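Local coordinates for protein myosin-I heavy chain (Dictyostelium discoideum, PDB 5EJR) that belongs to an actin-based motor with ATPase activity involved in phagocytosis and adhesion, this chain being its C-terminal MyTH4-FERM tail piece, at residues Asn116-Lys120 against Val121-Lys125; Ser163-Leu166 against Ala167-Ile170; Glu196-Ser199 against Phe200-Leu204. One frame throughout, in Å; residues are numbered along the deposited sequence.

Contact 1 of 3, residues Asn116-Lys120 against Val121-Lys125; sequences NKNPK and VESAK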
ATOM      1  N   ASN A 116       6.574 -24.909  22.120  1.00 44.78           N
ATOM      2  CA  ASN A 116       7.227 -25.715  23.154  1.00 46.49           C
ATOM      3  C   ASN A 116       6.571 -27.096  23.275  1.00 52.85           C
ATOM      4  O   ASN A 116       5.398 -27.187  23.630  1.00 53.35           O
ATOM      5  CB  ASN A 116       7.171 -24.961  24.490  1.00 47.66           C
ATOM      6  CG  ASN A 116       8.308 -25.214  25.445  1.00 70.15           C
ATOM      7  OD1 ASN A 116       9.451 -25.486  25.058  1.00 64.68           O
ATOM      8  ND2 ASN A 116       8.039 -25.018  26.723  1.00 63.59           N
ATOM      9  N   LYS A 117       7.335 -28.165  22.961  1.00 49.68           N
ATOM     10  CA  LYS A 117       6.926 -29.581  23.014  1.00 50.46           C
ATOM     11  C   LYS A 117       5.751 -29.879  22.067  1.00 52.05           C
ATOM     12  O   LYS A 117       4.739 -30.473  22.447  1.00 51.59           O
ATOM     13  CB  LYS A 117       6.669 -30.075  24.460  1.00 54.07           C
ATOM     14  CG  LYS A 117       7.876 -29.924  25.391  1.00 70.46           C
ATOM     15  CD  LYS A 117       7.615 -30.514  26.781  1.00 83.65           C
ATOM     16  CE  LYS A 117       8.681 -30.151  27.798  1.00 91.53           C
ATOM     17  NZ  LYS A 117      10.003 -30.770  27.500  1.00 95.12           N
ATOM     18  N   ASN A 118       5.920 -29.462  20.813  1.00 47.23           N
ATOM     19  CA  ASN A 118       4.965 -29.668  19.745  1.00 46.95           C
ATOM     20  C   ASN A 118       5.370 -30.982  19.036  1.00 52.78           C
ATOM     21  O   ASN A 118       6.532 -31.112  18.643  1.00 53.65           O
ATOM     22  CB  ASN A 118       5.033 -28.469  18.779  1.00 44.31           C
ATOM     23  CG  ASN A 118       3.914 -28.360  17.778  1.00 55.11           C
ATOM     24  OD1 ASN A 118       3.350 -29.349  17.310  1.00 44.21           O
ATOM     25  ND2 ASN A 118       3.582 -27.129  17.407  1.00 48.21           N
ATOM     26  N   PRO A 119       4.457 -31.964  18.843  1.00 49.52           N
ATOM     27  CA  PRO A 119       4.866 -33.222  18.183  1.00 50.54           C
ATOM     28  C   PRO A 119       5.170 -33.074  16.691  1.00 54.70           C
ATOM     29  O   PRO A 119       5.616 -34.037  16.061  1.00 55.25           O
ATOM     30  CB  PRO A 119       3.672 -34.156  18.425  1.00 52.80           C
ATOM     31  CG  PRO A 119       2.502 -33.242  18.562  1.00 56.03           C
ATOM     32  CD  PRO A 119       3.038 -32.013  19.256  1.00 50.77           C
ATOM     33  N   LYS A 120       4.909 -31.879  16.119  1.00 50.53           N
ATOM     34  CA  LYS A 120       5.156 -31.604  14.697  1.00 49.53           C
ATOM     35  C   LYS A 120       6.071 -30.403  14.539  1.00 52.20           C
ATOM     36  O   LYS A 120       5.749 -29.306  15.006  1.00 50.70           O
ATOM     37  CB  LYS A 120       3.850 -31.413  13.906  1.00 51.34           C
ATOM     38  CG  LYS A 120       2.948 -32.642  13.889  1.00 69.09           C
ATOM     39  CD  LYS A 120       1.682 -32.406  13.078  1.00 78.49           C
ATOM     40  CE  LYS A 120       0.829 -33.649  12.953  1.00 90.02           C
ATOM     41  NZ  LYS A 120       1.460 -34.696  12.099  1.00 97.89           N
ATOM     42  N   VAL A 121       7.229 -30.628  13.906  1.00 49.45           N
ATOM     43  CA  VAL A 121       8.230 -29.602  13.632  1.00 49.33           C
ATOM     44  C   VAL A 121       7.680 -28.586  12.616  1.00 52.38           C
ATOM     45  O   VAL A 121       8.067 -27.421  12.664  1.00 50.01           O
ATOM     46  CB  VAL A 121       9.600 -30.227  13.218  1.00 54.49           C
ATOM     47  CG1 VAL A 121       9.653 -30.593  11.734  1.00 54.13           C
ATOM     48  CG2 VAL A 121      10.759 -29.320  13.600  1.00 54.33           C
ATOM     49  N   GLU A 122       6.741 -29.036  11.733  1.00 51.56           N
ATOM     50  CA  GLU A 122       6.108 -28.230  10.684  1.00 51.91           C
ATOM     51  C   GLU A 122       4.921 -27.406  11.205  1.00 54.40           C
ATOM     52  O   GLU A 122       4.211 -26.779  10.411  1.00 56.44           O
ATOM     53  CB  GLU A 122       5.726 -29.084   9.455  1.00 54.72           C
ATOM     54  CG  GLU A 122       4.513 -29.990   9.632  1.00 72.96           C
ATOM     55  CD  GLU A 122       3.602 -30.043   8.420  1.00102.15           C
ATOM     56  OE1 GLU A 122       2.562 -29.346   8.427  1.00 93.27           O
ATOM     57  OE2 GLU A 122       3.936 -30.770   7.456  1.00103.71           O
ATOM     58  N   SER A 123       4.757 -27.355  12.540  1.00 46.86           N
ATOM     59  CA  SER A 123       3.757 -26.580  13.265  1.00 43.83           C
ATOM     60  C   SER A 123       4.510 -25.632  14.207  1.00 44.94           C
ATOM     61  O   SER A 123       4.187 -24.445  14.243  1.00 42.35           O
ATOM     62  CB  SER A 123       2.804 -27.498  14.026  1.00 44.73           C
ATOM     63  OG  SER A 123       2.048 -26.800  14.999  1.00 46.56           O
ATOM     64  N   ALA A 124       5.552 -26.131  14.915  1.00 41.61           N
ATOM     65  CA  ALA A 124       6.389 -25.323  15.816  1.00 41.06           C
ATOM     66  C   ALA A 124       7.123 -24.187  15.086  1.00 43.57           C
ATOM     67  O   ALA A 124       7.300 -23.119  15.670  1.00 42.16           O
ATOM     68  CB  ALA A 124       7.399 -26.200  16.535  1.00 42.92           C
ATOM     69  N   LYS A 125       7.575 -24.432  13.834  1.00 40.20           N
ATOM     70  CA  LYS A 125       8.307 -23.464  13.007  1.00 39.73           C
ATOM     71  C   LYS A 125       7.382 -22.269  12.664  1.00 42.34           C
ATOM     72  O   LYS A 125       7.822 -21.117  12.739  1.00 41.69           O
ATOM     73  CB  LYS A 125       8.851 -24.161  11.738  1.00 42.74           C
ATOM     74  CG  LYS A 125       9.653 -23.275  10.792  1.00 52.31           C
ATOM     75  CD  LYS A 125      10.102 -24.048   9.554  1.00 65.16           C
ATOM     76  CE  LYS A 125      10.931 -23.222   8.593  1.00 77.51           C
ATOM     77  NZ  LYS A 125      12.264 -22.856   9.157  1.00 89.92           N
TER
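An Asx turn leads into the N-terminal turn of helix 121-137 in the MyTH4 domain, and its asparagine, Asn118, reaches across to Ser123 on that turn. OD1 of Asn118 accepts a hydrogen bond from the backbone N of Lys120 at 3.2 Å, the donor standing 38° out of the amide's carbonyl plane, and this closes the turn. The other branch of the same amide faces the helix: ND2 of Asn118 donates to OG of Ser123 at 2.9 Å, in a fairly straight bond (158° at the hydrogen). Asparagine suits the place because one short, flat group can accept from the turn and donate to the helix at once. Chi1 of Ser123 (165°) swings OG away from its own backbone N and out to this amide. The same buried hydroxyl is also bonded to Asp77. At the root of the Asn118 side chain, CB packs on CB of Ala124 at 4.0 Å, where a methyl lets the loop lie close to the helix. Lys120 occupies the exposed N-cap: its CB lies against CB of Ser123 at 4.1 Å, while the long chain leads away and can keep its charged end at the surface. Its carbonyl oxygen takes two N-H groups: N of Ala124 lies 3.2 Å from O of Lys120, and N of Ser123 approaches it at 3.3 Å, well above the carbonyl plane.

Contact 2 of 3, residues Ser163-Leu166 against Ala167-Ile170; sequences SPQL and ASLI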
ATOM      1  N   SER A 163      19.111 -28.150  14.748  1.00 57.95           N
ATOM      2  CA  SER A 163      18.344 -27.409  13.740  1.00 57.40           C
ATOM      3  C   SER A 163      18.885 -25.962  13.525  1.00 61.26           C
ATOM      4  O   SER A 163      18.348 -25.014  14.110  1.00 59.81           O
ATOM      5  CB  SER A 163      16.860 -27.414  14.109  1.00 60.27           C
ATOM      6  OG  SER A 163      16.372 -28.737  14.282  1.00 68.44           O
ATOM      7  N   PRO A 164      19.964 -25.775  12.715  1.00 58.96           N
ATOM      8  CA  PRO A 164      20.523 -24.415  12.536  1.00 58.06           C
ATOM      9  C   PRO A 164      19.630 -23.448  11.743  1.00 59.26           C
ATOM     10  O   PRO A 164      19.755 -22.238  11.922  1.00 56.47           O
ATOM     11  CB  PRO A 164      21.881 -24.660  11.866  1.00 60.47           C
ATOM     12  CG  PRO A 164      21.728 -25.963  11.170  1.00 65.86           C
ATOM     13  CD  PRO A 164      20.746 -26.784  11.967  1.00 61.50           C
ATOM     14  N   GLN A 165      18.724 -23.982  10.895  1.00 56.37           N
ATOM     15  CA  GLN A 165      17.760 -23.197  10.119  1.00 55.40           C
ATOM     16  C   GLN A 165      16.731 -22.623  11.097  1.00 56.08           C
ATOM     17  O   GLN A 165      16.555 -21.400  11.165  1.00 55.70           O
ATOM     18  CB  GLN A 165      17.071 -24.075   9.050  1.00 57.56           C
ATOM     19  CG  GLN A 165      16.076 -23.343   8.148  1.00 74.86           C
ATOM     20  CD  GLN A 165      16.749 -22.706   6.958  1.00 93.12           C
ATOM     21  OE1 GLN A 165      16.933 -23.335   5.909  1.00 88.09           O
ATOM     22  NE2 GLN A 165      17.124 -21.441   7.095  1.00 83.34           N
ATOM     23  N   LEU A 166      16.094 -23.501  11.889  1.00 51.23           N
ATOM     24  CA  LEU A 166      15.115 -23.110  12.902  1.00 49.98           C
ATOM     25  C   LEU A 166      15.780 -22.170  13.928  1.00 51.78           C
ATOM     26  O   LEU A 166      15.106 -21.284  14.452  1.00 51.80           O
ATOM     27  CB  LEU A 166      14.499 -24.363  13.551  1.00 50.88           C
ATOM     28  CG  LEU A 166      13.514 -24.195  14.720  1.00 56.06           C
ATOM     29  CD1 LEU A 166      12.081 -24.007  14.222  1.00 56.76           C
ATOM     30  CD2 LEU A 166      13.560 -25.410  15.628  1.00 58.50           C
ATOM     31  N   ALA A 167      17.110 -22.302  14.130  1.00 46.49           N
ATOM     32  CA  ALA A 167      17.884 -21.435  15.026  1.00 45.85           C
ATOM     33  C   ALA A 167      18.054 -20.042  14.438  1.00 46.71           C
ATOM     34  O   ALA A 167      18.149 -19.083  15.196  1.00 45.55           O
ATOM     35  CB  ALA A 167      19.250 -22.043  15.306  1.00 47.72           C
ATOM     36  N   SER A 168      18.110 -19.927  13.092  1.00 41.38           N
ATOM     37  CA  SER A 168      18.267 -18.643  12.418  1.00 40.06           C
ATOM     38  C   SER A 168      16.951 -17.863  12.488  1.00 41.89           C
ATOM     39  O   SER A 168      16.971 -16.639  12.605  1.00 41.78           O
ATOM     40  CB  SER A 168      18.752 -18.826  10.980  1.00 44.22           C
ATOM     41  OG  SER A 168      17.745 -19.275  10.089  1.00 50.58           O
ATOM     42  N   LEU A 169      15.821 -18.596  12.473  1.00 37.14           N
ATOM     43  CA  LEU A 169      14.467 -18.073  12.600  1.00 35.80           C
ATOM     44  C   LEU A 169      14.238 -17.519  14.012  1.00 37.54           C
ATOM     45  O   LEU A 169      13.587 -16.488  14.143  1.00 35.87           O
ATOM     46  CB  LEU A 169      13.438 -19.160  12.239  1.00 35.74           C
ATOM     47  CG  LEU A 169      11.935 -18.915  12.528  1.00 39.31           C
ATOM     48  CD1 LEU A 169      11.413 -17.584  11.908  1.00 38.85           C
ATOM     49  CD2 LEU A 169      11.114 -20.055  11.995  1.00 39.82           C
ATOM     50  N   ILE A 170      14.752 -18.200  15.055  1.00 34.70           N
ATOM     51  CA  ILE A 170      14.631 -17.742  16.442  1.00 34.82           C
ATOM     52  C   ILE A 170      15.565 -16.548  16.632  1.00 40.89           C
ATOM     53  O   ILE A 170      15.207 -15.587  17.326  1.00 40.34           O
ATOM     54  CB  ILE A 170      14.901 -18.873  17.477  1.00 38.33           C
ATOM     55  CG1 ILE A 170      13.801 -19.962  17.425  1.00 38.24           C
ATOM     56  CG2 ILE A 170      15.040 -18.300  18.900  1.00 39.76           C
ATOM     57  CD1 ILE A 170      14.150 -21.325  18.255  1.00 36.99           C
TER
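Ser163 O accepts from Ala167 N at 3.0 Å, and from here the backbone winds into the first turns of helix 164-178, with Leu169 N bonding to Gln165 O and Ile170 N to Leu166 O in the i to i+4 pattern, while Ser168 N bonds only weakly to Pro164 O. Proline fits an opening turn, where its nitrogen, which has no hydrogen to give, is not yet required as a donor.

Ser168 adds a side-chain bond to the backbone ones. With chi1 at 76°, its OG sits between its own backbone N and carbonyl carbon and folds back along the helix to donate to Gln165 O at 2.7 Å. The hydroxyl comes in the carbonyl plane, on a lone pair, whereas Ser168 N meets the same oxygen at 2.9 Å from 62° out of that plane. A serine can turn back in this way because its hydroxyl is one bond from CB. CG of Gln165 stands opposite its own backbone N, the chain then bends at chi2 (86°), and NE2 finds its partner in Leu204 O of helix 194-205.

The apolar residues use the carbonyl row differently. The methyl of Ala167 rests against Ser163 O at 3.3 Å and Pro164 O at 3.4 Å, small enough for a buried position. Ile170 lays CG1 beside Leu166 O at 3.5 Å, and its branched side chain touches Leu152 and Asn156 of helix 142-159. Leu169 places CB at 3.5 Å from Leu166 O, while its side chain meets Lys125 and Phe128.

Gln165 O thus takes three donors. Because OG of Ser168 gives its proton to that oxygen, the serine's polar end has a partner within its own helix, which probably lets the hydroxyl sit beside the apolar side chain of Leu204.

Contact 3 of 3, residues Glu196-Ser199 against Phe200-Leu204; sequences EIQS and FRSNL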
ATOM      1  N   GLU A 196       4.310 -11.248   1.439  1.00 33.23           N
ATOM      2  CA  GLU A 196       5.295 -10.966   2.491  1.00 31.57           C
ATOM      3  C   GLU A 196       5.704 -12.255   3.189  1.00 32.32           C
ATOM      4  O   GLU A 196       6.845 -12.370   3.626  1.00 30.77           O
ATOM      5  CB  GLU A 196       4.725 -10.017   3.543  1.00 32.21           C
ATOM      6  CG  GLU A 196       5.796  -9.498   4.494  1.00 34.14           C
ATOM      7  CD  GLU A 196       5.350  -8.461   5.495  1.00 46.74           C
ATOM      8  OE1 GLU A 196       4.198  -7.989   5.378  1.00 34.98           O
ATOM      9  OE2 GLU A 196       6.158  -8.106   6.385  1.00 35.00           O
ATOM     10  N   ILE A 197       4.756 -13.198   3.319  1.00 29.24           N
ATOM     11  CA  ILE A 197       4.993 -14.474   3.989  1.00 29.62           C
ATOM     12  C   ILE A 197       6.003 -15.293   3.181  1.00 33.82           C
ATOM     13  O   ILE A 197       7.034 -15.674   3.729  1.00 32.39           O
ATOM     14  CB  ILE A 197       3.653 -15.212   4.301  1.00 32.59           C
ATOM     15  CG1 ILE A 197       2.926 -14.509   5.481  1.00 32.18           C
ATOM     16  CG2 ILE A 197       3.894 -16.689   4.638  1.00 34.36           C
ATOM     17  CD1 ILE A 197       1.371 -14.763   5.586  1.00 34.68           C
ATOM     18  N   GLN A 198       5.734 -15.484   1.882  1.00 33.05           N
ATOM     19  CA  GLN A 198       6.592 -16.222   0.967  1.00 34.81           C
ATOM     20  C   GLN A 198       7.977 -15.608   0.835  1.00 38.69           C
ATOM     21  O   GLN A 198       8.979 -16.329   0.900  1.00 38.71           O
ATOM     22  CB  GLN A 198       5.920 -16.406  -0.397  1.00 37.02           C
ATOM     23  CG  GLN A 198       6.598 -17.461  -1.293  1.00 52.77           C
ATOM     24  CD  GLN A 198       6.875 -18.758  -0.562  1.00 67.02           C
ATOM     25  OE1 GLN A 198       5.963 -19.529  -0.233  1.00 63.19           O
ATOM     26  NE2 GLN A 198       8.140 -19.004  -0.259  1.00 54.00           N
ATOM     27  N   SER A 199       8.041 -14.281   0.700  1.00 35.19           N
ATOM     28  CA  SER A 199       9.311 -13.573   0.602  1.00 34.56           C
ATOM     29  C   SER A 199      10.169 -13.816   1.838  1.00 38.15           C
ATOM     30  O   SER A 199      11.332 -14.200   1.695  1.00 36.99           O
ATOM     31  CB  SER A 199       9.090 -12.093   0.312  1.00 36.34           C
ATOM     32  OG  SER A 199       8.606 -11.981  -1.021  1.00 38.37           O
ATOM     33  N   PHE A 200       9.561 -13.730   3.039  1.00 33.27           N
ATOM     34  CA  PHE A 200      10.244 -13.983   4.309  1.00 33.71           C
ATOM     35  C   PHE A 200      10.830 -15.426   4.370  1.00 39.62           C
ATOM     36  O   PHE A 200      11.976 -15.617   4.775  1.00 39.61           O
ATOM     37  CB  PHE A 200       9.277 -13.734   5.487  1.00 34.55           C
ATOM     38  CG  PHE A 200       9.784 -14.244   6.813  1.00 36.32           C
ATOM     39  CD1 PHE A 200      10.854 -13.627   7.451  1.00 38.94           C
ATOM     40  CD2 PHE A 200       9.176 -15.325   7.439  1.00 37.98           C
ATOM     41  CE1 PHE A 200      11.319 -14.099   8.676  1.00 40.08           C
ATOM     42  CE2 PHE A 200       9.641 -15.792   8.662  1.00 41.09           C
ATOM     43  CZ  PHE A 200      10.700 -15.171   9.277  1.00 39.32           C
ATOM     44  N   ARG A 201      10.023 -16.405   3.961  1.00 37.28           N
ATOM     45  CA  ARG A 201      10.347 -17.819   3.920  1.00 39.02           C
ATOM     46  C   ARG A 201      11.501 -18.121   2.977  1.00 43.94           C
ATOM     47  O   ARG A 201      12.492 -18.709   3.418  1.00 43.23           O
ATOM     48  CB  ARG A 201       9.099 -18.636   3.560  1.00 38.09           C
ATOM     49  CG  ARG A 201       8.241 -18.873   4.774  1.00 41.45           C
ATOM     50  CD  ARG A 201       6.884 -19.438   4.421  1.00 44.11           C
ATOM     51  NE  ARG A 201       6.074 -19.527   5.631  1.00 41.69           N
ATOM     52  CZ  ARG A 201       4.827 -19.967   5.678  1.00 51.78           C
ATOM     53  NH1 ARG A 201       4.203 -20.337   4.568  1.00 44.03           N
ATOM     54  NH2 ARG A 201       4.180 -20.012   6.830  1.00 40.34           N
ATOM     55  N   SER A 202      11.409 -17.673   1.701  1.00 41.85           N
ATOM     56  CA  SER A 202      12.475 -17.910   0.729  1.00 42.50           C
ATOM     57  C   SER A 202      13.762 -17.120   1.053  1.00 46.91           C
ATOM     58  O   SER A 202      14.846 -17.600   0.722  1.00 48.19           O
ATOM     59  CB  SER A 202      11.992 -17.697  -0.702  1.00 45.93           C
ATOM     60  OG  SER A 202      11.467 -16.400  -0.916  1.00 57.55           O
ATOM     61  N   ASN A 203      13.670 -15.982   1.769  1.00 41.51           N
ATOM     62  CA  ASN A 203      14.873 -15.252   2.182  1.00 41.91           C
ATOM     63  C   ASN A 203      15.611 -16.009   3.317  1.00 48.10           C
ATOM     64  O   ASN A 203      16.838 -15.949   3.386  1.00 47.32           O
ATOM     65  CB  ASN A 203      14.573 -13.804   2.565  1.00 42.64           C
ATOM     66  CG  ASN A 203      15.782 -13.036   3.051  1.00 73.70           C
ATOM     67  OD1 ASN A 203      16.580 -12.511   2.266  1.00 70.11           O
ATOM     68  ND2 ASN A 203      15.965 -12.983   4.365  1.00 67.49           N
ATOM     69  N   LEU A 204      14.878 -16.720   4.199  1.00 47.71           N
ATOM     70  CA  LEU A 204      15.525 -17.488   5.275  1.00 49.59           C
ATOM     71  C   LEU A 204      16.073 -18.806   4.744  1.00 54.74           C
ATOM     72  O   LEU A 204      17.104 -19.285   5.224  1.00 54.22           O
ATOM     73  CB  LEU A 204      14.574 -17.768   6.449  1.00 50.00           C
ATOM     74  CG  LEU A 204      14.598 -16.814   7.645  1.00 54.97           C
ATOM     75  CD1 LEU A 204      13.852 -17.436   8.815  1.00 55.37           C
ATOM     76  CD2 LEU A 204      16.030 -16.444   8.087  1.00 57.82           C
TER
HETATM   77  O   HOH W   1       4.235 -19.295   1.945  1.00 37.74           O
HETATM   78  O   HOH W   2      12.765 -13.807  -1.056  1.00 47.46           O
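Phe200 lies in the middle of helix 194-205, in the MyTH4 part of the MyTH4-FERM piece, with its N bonded to Glu196 O. Its CB rests 3.4 Å from Ile197 O, and chi1 of 168° carries the ring off toward helix 121-137, where it stacks on Tyr132 and meets Phe133 edge-to-face; a large flat ring suits a place beside such aromatic neighbours.

Arg201 follows, its N bonded to Ile197 O in the carbonyl plane. The chain runs extended from CG to NE beside Ile197, whose CG2 sits over the centre of one guanidinium face, 3.5 Å above the plane. A beta-branched residue suits this spot because the extra methyl, CG2, can cover the face and leave the N-H edges for polar partners. NH1 of Arg201 donates to a water at 2.8 Å, which in turn donates to OE1 of Gln198, while NH2 makes a salt bridge to Glu129. An alanine in place of Arg201 is likely to leave Glu129 without this cationic mate and uncover the Ile197 methyl.

Ser202 N points almost straight at Gln198 O (2.9 Å, 176° at the hydrogen). Its short hydroxyl stays near the backbone: OG of Ser202 donates at 2.9 Å to a second water, which donates at 3.1 Å to Ser199 O. Asn203 N then bonds to the same Ser199 O at 2.9 Å.

In the fold
All three contacts lie on the same side of the chain's centre and follow one another along the sequence, with contact 2 bridging the other two. Contact 1 touches it through Lys125, whose O lies 3.5 Å from Leu169 CD2; the two centres are about 13 Å apart. From contact 2 to contact 3 the centres are about 14 Å apart, and Leu169 CD1 meets Phe200 CZ at 3.6 Å, while Gln165 NE2 lies 2.9 Å from Leu204 O in a probable hydrogen bond. Contacts 1 and 3 do not touch, their nearest atoms being about 6 Å apart. Leu169 therefore joins helices 121-137, 164-178 and 194-205 within the helical bundle.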